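PDB 3LM7: putative 4-Hydroxy-2-oxoglutarate aldolase / 2-dehydro-3-deoxyphosphogluconate aldolase from Yersinia enterocolitica, which is a putative member of the KDGP aldolase family, with a TIM-barrel fold, its precise role being only tentatively assigned. Local coordinates for residues P8-L20 with L209-Y221. Residues are numbered along the deposited sequence; the frame is centred on the assembly and turned at random.
Sequences PNYYRDRVCLNVL and LDAGVTKVIPHIY. With K (potassium ion), chain E.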
ATOM      1  N   PRO A   8      -7.914   6.024  -9.108  1.00 10.77           N
ATOM      2  CA  PRO A   8      -9.203   5.367  -8.837  1.00 10.92           C
ATOM      3  C   PRO A   8      -9.671   5.612  -7.389  1.00 10.99           C
ATOM      4  O   PRO A   8      -8.845   5.813  -6.464  1.00 10.13           O
ATOM      5  CB  PRO A   8      -8.891   3.852  -8.980  1.00 10.10           C
ATOM      6  CG  PRO A   8      -7.770   3.869 -10.049  1.00 10.61           C
ATOM      7  CD  PRO A   8      -6.918   5.061  -9.609  1.00 11.64           C
ATOM      8  N   ASN A   9     -10.983   5.534  -7.185  1.00 11.76           N
ATOM      9  CA  ASN A   9     -11.541   5.623  -5.803  1.00 12.76           C
ATOM     10  C   ASN A   9     -11.579   4.248  -5.177  1.00 11.19           C
ATOM     11  O   ASN A   9     -12.616   3.598  -5.114  1.00 10.88           O
ATOM     12  CB  ASN A   9     -12.985   6.165  -5.850  1.00 14.37           C
ATOM     13  CG  ASN A   9     -13.581   6.432  -4.417  1.00 22.50           C
ATOM     14  OD1 ASN A   9     -12.869   6.376  -3.355  1.00 25.63           O
ATOM     15  ND2 ASN A   9     -14.925   6.725  -4.393  1.00 30.32           N
ATOM     16  N   TYR A  10     -10.442   3.782  -4.692  1.00 10.37           N
ATOM     17  CA  TYR A  10     -10.402   2.478  -4.114  1.00 10.82           C
ATOM     18  C   TYR A  10     -11.201   2.508  -2.827  1.00 12.62           C
ATOM     19  O   TYR A  10     -11.152   3.462  -2.073  1.00 12.18           O
ATOM     20  CB  TYR A  10      -8.971   2.113  -3.713  1.00 10.57           C
ATOM     21  CG  TYR A  10      -7.991   2.166  -4.880  1.00  9.28           C
ATOM     22  CD1 TYR A  10      -7.831   1.083  -5.737  1.00  9.18           C
ATOM     23  CD2 TYR A  10      -7.167   3.311  -5.059  1.00  9.19           C
ATOM     24  CE1 TYR A  10      -6.910   1.113  -6.823  1.00  5.10           C
ATOM     25  CE2 TYR A  10      -6.250   3.347  -6.104  1.00  6.95           C
ATOM     26  CZ  TYR A  10      -6.123   2.247  -6.973  1.00  7.71           C
ATOM     27  OH  TYR A  10      -5.127   2.321  -7.936  1.00  8.85           O
ATOM     28  N   TYR A  11     -11.883   1.419  -2.571  1.00 10.95           N
ATOM     29  CA  TYR A  11     -12.582   1.306  -1.304  1.00 10.31           C
ATOM     30  C   TYR A  11     -11.540   1.030  -0.237  1.00  9.12           C
ATOM     31  O   TYR A  11     -10.755   0.040  -0.344  1.00  8.97           O
ATOM     32  CB  TYR A  11     -13.566   0.166  -1.366  1.00  7.50           C
ATOM     33  CG  TYR A  11     -14.245  -0.090  -0.014  1.00 11.13           C
ATOM     34  CD1 TYR A  11     -15.325   0.759   0.429  1.00 11.31           C
ATOM     35  CD2 TYR A  11     -13.836  -1.151   0.792  1.00 11.45           C
ATOM     36  CE1 TYR A  11     -15.973   0.516   1.670  1.00 15.57           C
ATOM     37  CE2 TYR A  11     -14.458  -1.388   2.037  1.00 13.48           C
ATOM     38  CZ  TYR A  11     -15.523  -0.554   2.446  1.00 13.16           C
ATOM     39  OH  TYR A  11     -16.096  -0.818   3.654  1.00 13.32           O
ATOM     40  N   ARG A  12     -11.537   1.861   0.822  1.00  8.67           N
ATOM     41  CA  ARG A  12     -10.509   1.767   1.901  1.00 11.12           C
ATOM     42  C   ARG A  12      -9.099   1.579   1.379  1.00 12.50           C
ATOM     43  O   ARG A  12      -8.287   0.820   1.953  1.00 12.33           O
ATOM     44  CB  ARG A  12     -10.819   0.622   2.880  1.00 12.21           C
ATOM     45  CG  ARG A  12     -12.142   0.877   3.623  1.00 13.24           C
ATOM     46  CD  ARG A  12     -12.250   0.031   4.862  1.00 24.10           C
ATOM     47  NE  ARG A  12     -13.482   0.488   5.492  1.00 33.58           N
ATOM     48  CZ  ARG A  12     -14.018  -0.050   6.582  1.00 39.70           C
ATOM     49  NH1 ARG A  12     -13.383  -1.059   7.189  1.00 36.63           N
ATOM     50  NH2 ARG A  12     -15.185   0.429   7.059  1.00 37.63           N
ATOM     51  N   ASP A  13      -8.818   2.263   0.283  1.00 13.30           N
ATOM     52  CA  ASP A  13      -7.492   2.285  -0.302  1.00 15.09           C
ATOM     53  C   ASP A  13      -6.962   0.973  -0.722  1.00 13.85           C
ATOM     54  O   ASP A  13      -5.751   0.859  -0.890  1.00 11.91           O
ATOM     55  CB  ASP A  13      -6.470   2.907   0.645  1.00 16.76           C
ATOM     56  CG  ASP A  13      -6.238   4.341   0.309  1.00 27.86           C
ATOM     57  OD1 ASP A  13      -5.857   4.648  -0.908  1.00 31.74           O
ATOM     58  OD2 ASP A  13      -6.523   5.137   1.234  1.00 37.54           O
ATOM     59  N   ARG A  14      -7.862   0.017  -0.980  1.00 11.49           N
ATOM     60  CA  ARG A  14      -7.396  -1.326  -1.326  1.00 11.36           C
ATOM     61  C   ARG A  14      -7.934  -1.833  -2.638  1.00 10.31           C
ATOM     62  O   ARG A  14      -7.180  -2.423  -3.400  1.00 11.60           O
ATOM     63  CB  ARG A  14      -7.737  -2.363  -0.246  1.00 11.78           C
ATOM     64  CG  ARG A  14      -6.995  -2.261   1.075  1.00 19.56           C
ATOM     65  CD  ARG A  14      -5.463  -2.520   0.953  1.00 19.36           C
ATOM     66  NE  ARG A  14      -4.941  -3.836   0.503  1.00 22.25           N
ATOM     67  CZ  ARG A  14      -4.841  -4.931   1.255  1.00 22.90           C
ATOM     68  NH1 ARG A  14      -5.382  -4.940   2.473  1.00 26.33           N
ATOM     69  NH2 ARG A  14      -4.285  -6.059   0.780  1.00 22.83           N
ATOM     70  N   VAL A  15      -9.243  -1.714  -2.857  1.00  8.67           N
ATOM     71  CA  VAL A  15      -9.889  -2.417  -4.002  1.00  8.21           C
ATOM     72  C   VAL A  15     -10.798  -1.517  -4.771  1.00  9.10           C
ATOM     73  O   VAL A  15     -11.656  -0.829  -4.136  1.00  9.61           O
ATOM     74  CB  VAL A  15     -10.743  -3.624  -3.546  1.00  9.50           C
ATOM     75  CG1 VAL A  15     -11.455  -4.263  -4.811  1.00  7.25           C
ATOM     76  CG2 VAL A  15      -9.822  -4.635  -2.848  1.00  8.53           C
ATOM     77  N   CYS A  16     -10.670  -1.541  -6.114  1.00  7.41           N
ATOM     78  CA  CYS A  16     -11.556  -0.727  -6.960  1.00  8.12           C
ATOM     79  C   CYS A  16     -12.074  -1.649  -8.063  1.00  8.95           C
ATOM     80  O   CYS A  16     -11.301  -2.356  -8.708  1.00  8.17           O
ATOM     81  CB  CYS A  16     -10.784   0.490  -7.554  1.00  5.75           C
ATOM     82  SG  CYS A  16     -11.896   1.612  -8.490  1.00  9.19           S
ATOM     83  N   LEU A  17     -13.382  -1.644  -8.295  1.00  7.70           N
ATOM     84  CA  LEU A  17     -13.929  -2.512  -9.332  1.00  7.81           C
ATOM     85  C   LEU A  17     -13.589  -1.932 -10.688  1.00  5.89           C
ATOM     86  O   LEU A  17     -13.424  -0.720 -10.828  1.00  6.61           O
ATOM     87  CB  LEU A  17     -15.497  -2.593  -9.216  1.00  6.74           C
ATOM     88  CG  LEU A  17     -15.991  -3.081  -7.875  1.00  7.83           C
ATOM     89  CD1 LEU A  17     -17.533  -3.008  -7.947  1.00  9.18           C
ATOM     90  CD2 LEU A  17     -15.542  -4.549  -7.547  1.00  5.29           C
ATOM     91  N   ASN A  18     -13.577  -2.773 -11.722  1.00  6.89           N
ATOM     92  CA  ASN A  18     -13.550  -2.305 -13.077  1.00  6.71           C
ATOM     93  C   ASN A  18     -14.565  -3.061 -13.931  1.00  7.98           C
ATOM     94  O   ASN A  18     -14.457  -4.296 -14.095  1.00  8.71           O
ATOM     95  CB  ASN A  18     -12.059  -2.395 -13.612  1.00  7.20           C
ATOM     96  CG  ASN A  18     -11.814  -1.711 -14.979  1.00  9.22           C
ATOM     97  OD1 ASN A  18     -10.699  -1.108 -15.203  1.00 14.90           O
ATOM     98  ND2 ASN A  18     -12.725  -1.864 -15.922  1.00  4.77           N
ATOM     99  N   VAL A  19     -15.528  -2.336 -14.536  1.00  6.24           N
ATOM    100  CA  VAL A  19     -16.595  -3.021 -15.271  1.00  7.03           C
ATOM    101  C   VAL A  19     -16.841  -2.157 -16.456  1.00  7.71           C
ATOM    102  O   VAL A  19     -16.433  -0.991 -16.473  1.00  9.39           O
ATOM    103  CB  VAL A  19     -17.932  -3.190 -14.359  1.00  7.87           C
ATOM    104  CG1 VAL A  19     -17.620  -3.885 -13.032  1.00  6.42           C
ATOM    105  CG2 VAL A  19     -18.527  -1.803 -14.021  1.00  5.29           C
ATOM    106  N   LEU A  20     -17.489  -2.688 -17.479  1.00 10.40           N
ATOM    107  CA  LEU A  20     -17.734  -1.936 -18.704  1.00 11.59           C
ATOM    108  C   LEU A  20     -19.070  -1.197 -18.669  1.00 12.93           C
ATOM    109  O   LEU A  20     -20.009  -1.663 -18.059  1.00 12.24           O
ATOM    110  CB  LEU A  20     -17.776  -2.904 -19.908  1.00 11.45           C
ATOM    111  CG  LEU A  20     -16.483  -3.677 -20.161  1.00 17.62           C
ATOM    112  CD1 LEU A  20     -16.650  -4.603 -21.375  1.00 18.49           C
ATOM    113  CD2 LEU A  20     -15.197  -2.738 -20.271  1.00 16.76           C
ATOM    114  N   LEU A 209      -5.728 -10.161  -1.544  1.00  7.91           N
ATOM    115  CA  LEU A 209      -5.627  -9.506  -0.245  1.00  7.96           C
ATOM    116  C   LEU A 209      -4.784 -10.329   0.731  1.00  8.94           C
ATOM    117  O   LEU A 209      -3.980  -9.755   1.461  1.00  9.36           O
ATOM    118  CB  LEU A 209      -7.026  -9.284   0.370  1.00 10.35           C
ATOM    119  CG  LEU A 209      -7.983  -8.407  -0.437  1.00 10.40           C
ATOM    120  CD1 LEU A 209      -9.419  -8.371   0.251  1.00 10.09           C
ATOM    121  CD2 LEU A 209      -7.412  -6.938  -0.567  1.00 11.01           C
ATOM    122  N   ASP A 210      -4.937 -11.664   0.733  1.00  8.15           N
ATOM    123  CA  ASP A 210      -4.164 -12.507   1.679  1.00  9.96           C
ATOM    124  C   ASP A 210      -2.662 -12.493   1.344  1.00 11.07           C
ATOM    125  O   ASP A 210      -1.867 -12.556   2.267  1.00 13.12           O
ATOM    126  CB  ASP A 210      -4.626 -13.971   1.660  1.00 10.06           C
ATOM    127  CG  ASP A 210      -6.010 -14.174   2.322  1.00 12.42           C
ATOM    128  OD1 ASP A 210      -6.561 -13.238   2.951  1.00 12.46           O
ATOM    129  OD2 ASP A 210      -6.542 -15.282   2.174  1.00 15.09           O
ATOM    130  N   ALA A 211      -2.320 -12.384   0.044  1.00  9.71           N
ATOM    131  CA  ALA A 211      -0.917 -12.176  -0.399  1.00 11.22           C
ATOM    132  C   ALA A 211      -0.331 -10.835   0.063  1.00 11.52           C
ATOM    133  O   ALA A 211       0.901 -10.731   0.335  1.00 12.13           O
ATOM    134  CB  ALA A 211      -0.815 -12.320  -1.953  1.00 11.13           C
ATOM    135  N   GLY A 212      -1.188  -9.834   0.241  1.00  9.87           N
ATOM    136  CA  GLY A 212      -0.754  -8.520   0.737  1.00 10.03           C
ATOM    137  C   GLY A 212      -0.707  -7.476  -0.405  1.00  9.18           C
ATOM    138  O   GLY A 212      -0.117  -6.403  -0.255  1.00 10.89           O
ATOM    139  N   VAL A 213      -1.329  -7.784  -1.552  1.00  7.07           N
ATOM    140  CA  VAL A 213      -1.343  -6.804  -2.646  1.00  5.19           C
ATOM    141  C   VAL A 213      -2.019  -5.469  -2.198  1.00  6.20           C
ATOM    142  O   VAL A 213      -3.146  -5.493  -1.720  1.00  7.02           O
ATOM    143  CB  VAL A 213      -2.006  -7.338  -3.938  1.00  5.68           C
ATOM    144  CG1 VAL A 213      -1.924  -6.304  -5.060  1.00  4.42           C
ATOM    145  CG2 VAL A 213      -1.344  -8.656  -4.364  1.00  6.76           C
ATOM    146  N   THR A 214      -1.318  -4.356  -2.378  1.00  6.48           N
ATOM    147  CA  THR A 214      -1.739  -3.058  -1.878  1.00  9.09           C
ATOM    148  C   THR A 214      -2.981  -2.487  -2.595  1.00 10.43           C
ATOM    149  O   THR A 214      -3.869  -1.916  -1.922  1.00 10.80           O
ATOM    150  CB  THR A 214      -0.584  -2.081  -1.949  1.00 10.53           C
ATOM    151  OG1 THR A 214       0.466  -2.663  -1.141  1.00 13.57           O
ATOM    152  CG2 THR A 214      -0.972  -0.769  -1.251  1.00 16.21           C
ATOM    153  N   LYS A 215      -3.014  -2.606  -3.922  1.00  7.66           N
ATOM    154  CA  LYS A 215      -4.203  -2.200  -4.684  1.00  7.73           C
ATOM    155  C   LYS A 215      -4.583  -3.303  -5.610  1.00  7.69           C
ATOM    156  O   LYS A 215      -3.723  -3.832  -6.383  1.00  7.83           O
ATOM    157  CB  LYS A 215      -3.870  -0.964  -5.528  1.00  6.46           C
ATOM    158  CG  LYS A 215      -3.324   0.251  -4.673  1.00 10.50           C
ATOM    159  CD  LYS A 215      -4.379   1.038  -4.077  1.00 11.91           C
ATOM    160  CE  LYS A 215      -3.894   2.350  -3.457  1.00 15.57           C
ATOM    161  NZ  LYS A 215      -3.290   2.062  -2.151  1.00 19.08           N
ATOM    162  N   VAL A 216      -5.865  -3.626  -5.605  1.00  7.23           N
ATOM    163  CA  VAL A 216      -6.383  -4.692  -6.449  1.00  6.31           C
ATOM    164  C   VAL A 216      -7.515  -4.132  -7.276  1.00  6.88           C
ATOM    165  O   VAL A 216      -8.388  -3.449  -6.725  1.00  6.60           O
ATOM    166  CB  VAL A 216      -6.932  -5.901  -5.601  1.00  6.44           C
ATOM    167  CG1 VAL A 216      -7.289  -7.047  -6.548  1.00  6.87           C
ATOM    168  CG2 VAL A 216      -5.844  -6.316  -4.577  1.00  6.22           C
ATOM    169  N   ILE A 217      -7.475  -4.348  -8.592  1.00  7.32           N
ATOM    170  CA  ILE A 217      -8.504  -3.780  -9.494  1.00  7.11           C
ATOM    171  C   ILE A 217      -9.044  -4.979 -10.291  1.00  6.90           C
ATOM    172  O   ILE A 217      -8.533  -5.326 -11.347  1.00  7.19           O
ATOM    173  CB  ILE A 217      -7.964  -2.646 -10.445  1.00  5.37           C
ATOM    174  CG1 ILE A 217      -7.426  -1.471  -9.608  1.00  7.03           C
ATOM    175  CG2 ILE A 217      -9.127  -2.148 -11.436  1.00  5.29           C
ATOM    176  CD1 ILE A 217      -6.651  -0.354 -10.477  1.00  7.64           C
ATOM    177  N   PRO A 218     -10.061  -5.670  -9.744  1.00  8.19           N
ATOM    178  CA  PRO A 218     -10.556  -6.847 -10.480  1.00  7.59           C
ATOM    179  C   PRO A 218     -11.435  -6.389 -11.626  1.00  8.21           C
ATOM    180  O   PRO A 218     -12.140  -5.381 -11.469  1.00  9.56           O
ATOM    181  CB  PRO A 218     -11.405  -7.589  -9.438  1.00  6.15           C
ATOM    182  CG  PRO A 218     -11.861  -6.557  -8.496  1.00  6.49           C
ATOM    183  CD  PRO A 218     -10.670  -5.542  -8.400  1.00  8.42           C
ATOM    184  N   HIS A 219     -11.424  -7.119 -12.743  1.00  6.30           N
ATOM    185  CA  HIS A 219     -12.249  -6.755 -13.876  1.00  7.88           C
ATOM    186  C   HIS A 219     -13.381  -7.747 -13.978  1.00  8.28           C
ATOM    187  O   HIS A 219     -13.121  -8.930 -13.897  1.00  8.92           O
ATOM    188  CB  HIS A 219     -11.413  -6.819 -15.170  1.00  7.31           C
ATOM    189  CG  HIS A 219     -10.370  -5.755 -15.233  1.00  7.49           C
ATOM    190  ND1 HIS A 219     -10.289  -4.874 -16.286  1.00  8.94           N
ATOM    191  CD2 HIS A 219      -9.384  -5.411 -14.365  1.00  6.71           C
ATOM    192  CE1 HIS A 219      -9.271  -4.045 -16.081  1.00  9.17           C
ATOM    193  NE2 HIS A 219      -8.689  -4.362 -14.939  1.00  7.84           N
ATOM    194  N   ILE A 220     -14.615  -7.253 -14.153  1.00  8.08           N
ATOM    195  CA  ILE A 220     -15.787  -8.136 -14.237  1.00  9.38           C
ATOM    196  C   ILE A 220     -16.650  -7.718 -15.418  1.00  7.84           C
ATOM    197  O   ILE A 220     -17.179  -6.638 -15.442  1.00  9.03           O
ATOM    198  CB  ILE A 220     -16.649  -8.130 -12.934  1.00  9.57           C
ATOM    199  CG1 ILE A 220     -15.769  -8.122 -11.656  1.00  9.55           C
ATOM    200  CG2 ILE A 220     -17.599  -9.344 -12.965  1.00 12.70           C
ATOM    201  CD1 ILE A 220     -15.279  -6.697 -11.227  1.00  7.64           C
ATOM    202  N   TYR A 221     -16.715  -8.569 -16.421  1.00  9.15           N
ATOM    203  CA  TYR A 221     -17.205  -8.193 -17.734  1.00 11.83           C
ATOM    204  C   TYR A 221     -18.455  -9.046 -18.039  1.00 12.99           C
ATOM    205  O   TYR A 221     -19.455  -8.886 -17.370  1.00 13.48           O
ATOM    206  CB  TYR A 221     -16.118  -8.395 -18.787  1.00 13.78           C
ATOM    207  CG  TYR A 221     -14.911  -7.462 -18.651  1.00 13.10           C
ATOM    208  CD1 TYR A 221     -15.006  -6.205 -18.038  1.00 19.30           C
ATOM    209  CD2 TYR A 221     -13.703  -7.820 -19.186  1.00 18.97           C
ATOM    210  CE1 TYR A 221     -13.863  -5.338 -17.905  1.00 14.66           C
ATOM    211  CE2 TYR A 221     -12.577  -6.945 -19.124  1.00 15.95           C
ATOM    212  CZ  TYR A 221     -12.681  -5.724 -18.485  1.00 15.41           C
ATOM    213  OH  TYR A 221     -11.573  -4.893 -18.466  1.00 18.24           O
TER
HETATM  214  K     K E 401       2.680 -12.373   1.420  1.00 15.24           K
HETATM  215  O   HOH W   1      -2.685   4.570  -1.073  1.00 30.25           O
HETATM  216  O   HOH W   2      -4.289  -7.556   3.030  1.00 35.07           O
HETATM  217  O   HOH W   3     -11.610  -2.037 -18.389  1.00 11.31           O
HETATM  218  O   HOH W   4     -18.853  -5.237 -17.236  1.00 11.38           O
HETATM  219  O   HOH W   5       0.649 -12.750   3.535  1.00 21.95           O
HETATM  220  O   HOH W   6       4.690 -11.600  -0.601  1.00 13.09           O
HETATM  221  O   HOH W   7       4.897 -14.279   2.307  1.00 15.66           O
HETATM  222  O   HOH W   8       1.158 -14.738   1.263  1.00 33.82           O
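The ring of Tyr-10 is sandwiched between Pro-8 CB, toward the rim of one face, and Lys-215 CD, which sits over the centre of the other in a CH-pi contact, 3.5 Å from the ring centroid; Ile-217 CG1 meets the ring edge. The lysine chain crosses the tyrosine at about a right angle and, bent at chi2 (-83°) and chi4 (-79°), brings NZ to Asp-13 O at 3.0 Å. A water joins NZ to Asp-13 OD1, whose direct ion pair with NZ is long. The Arg-14 guanidinium has Leu-209 CD2 over one face and carbonyl oxygens along its edge: NH2 bonds Val-213 O at 2.8 Å, in the guanidinium plane but above that of the carbonyl, while NE gives weak bonds to Val-213 O and Thr-214 O. A water links NH2 to Leu-209 O, so the arginine ties the end of the helix to the chain that follows it. Deeper in, the Asn-18 amide stacks on His-219 with planes 18° apart, and its CB lies over the ring, 3.9 Å from the centroid. His-219 ND1 and Tyr-221 OH are 2.5 Å apart in a hydrogen bond, NE2 is held by Glu-191, and Asn-18 OD1 by Ser-69; together these would fix the rotation of both side chains. Leu-20 packs over the Tyr-221 ring.

The backbones run parallel, pairing first through Val-216, with Arg-14 O and Cys-16 N, then through Asn-18, with Pro-218 O and Ile-220 N. Between them Pro-218 lacks an N-H, and buried Cys-16 O, 3.3 Å from Pro-218 CD, has no hydrogen-bond partner in the model. This pairing closes the TIM barrel: 17-20 also bonds strand 38-43, and Lys-215 bonds Leu-190 of strand 189-192. Outside, Leu-17 and Pro-218 pack against helix 201-211, and Leu-17 also reaches helix 234-247.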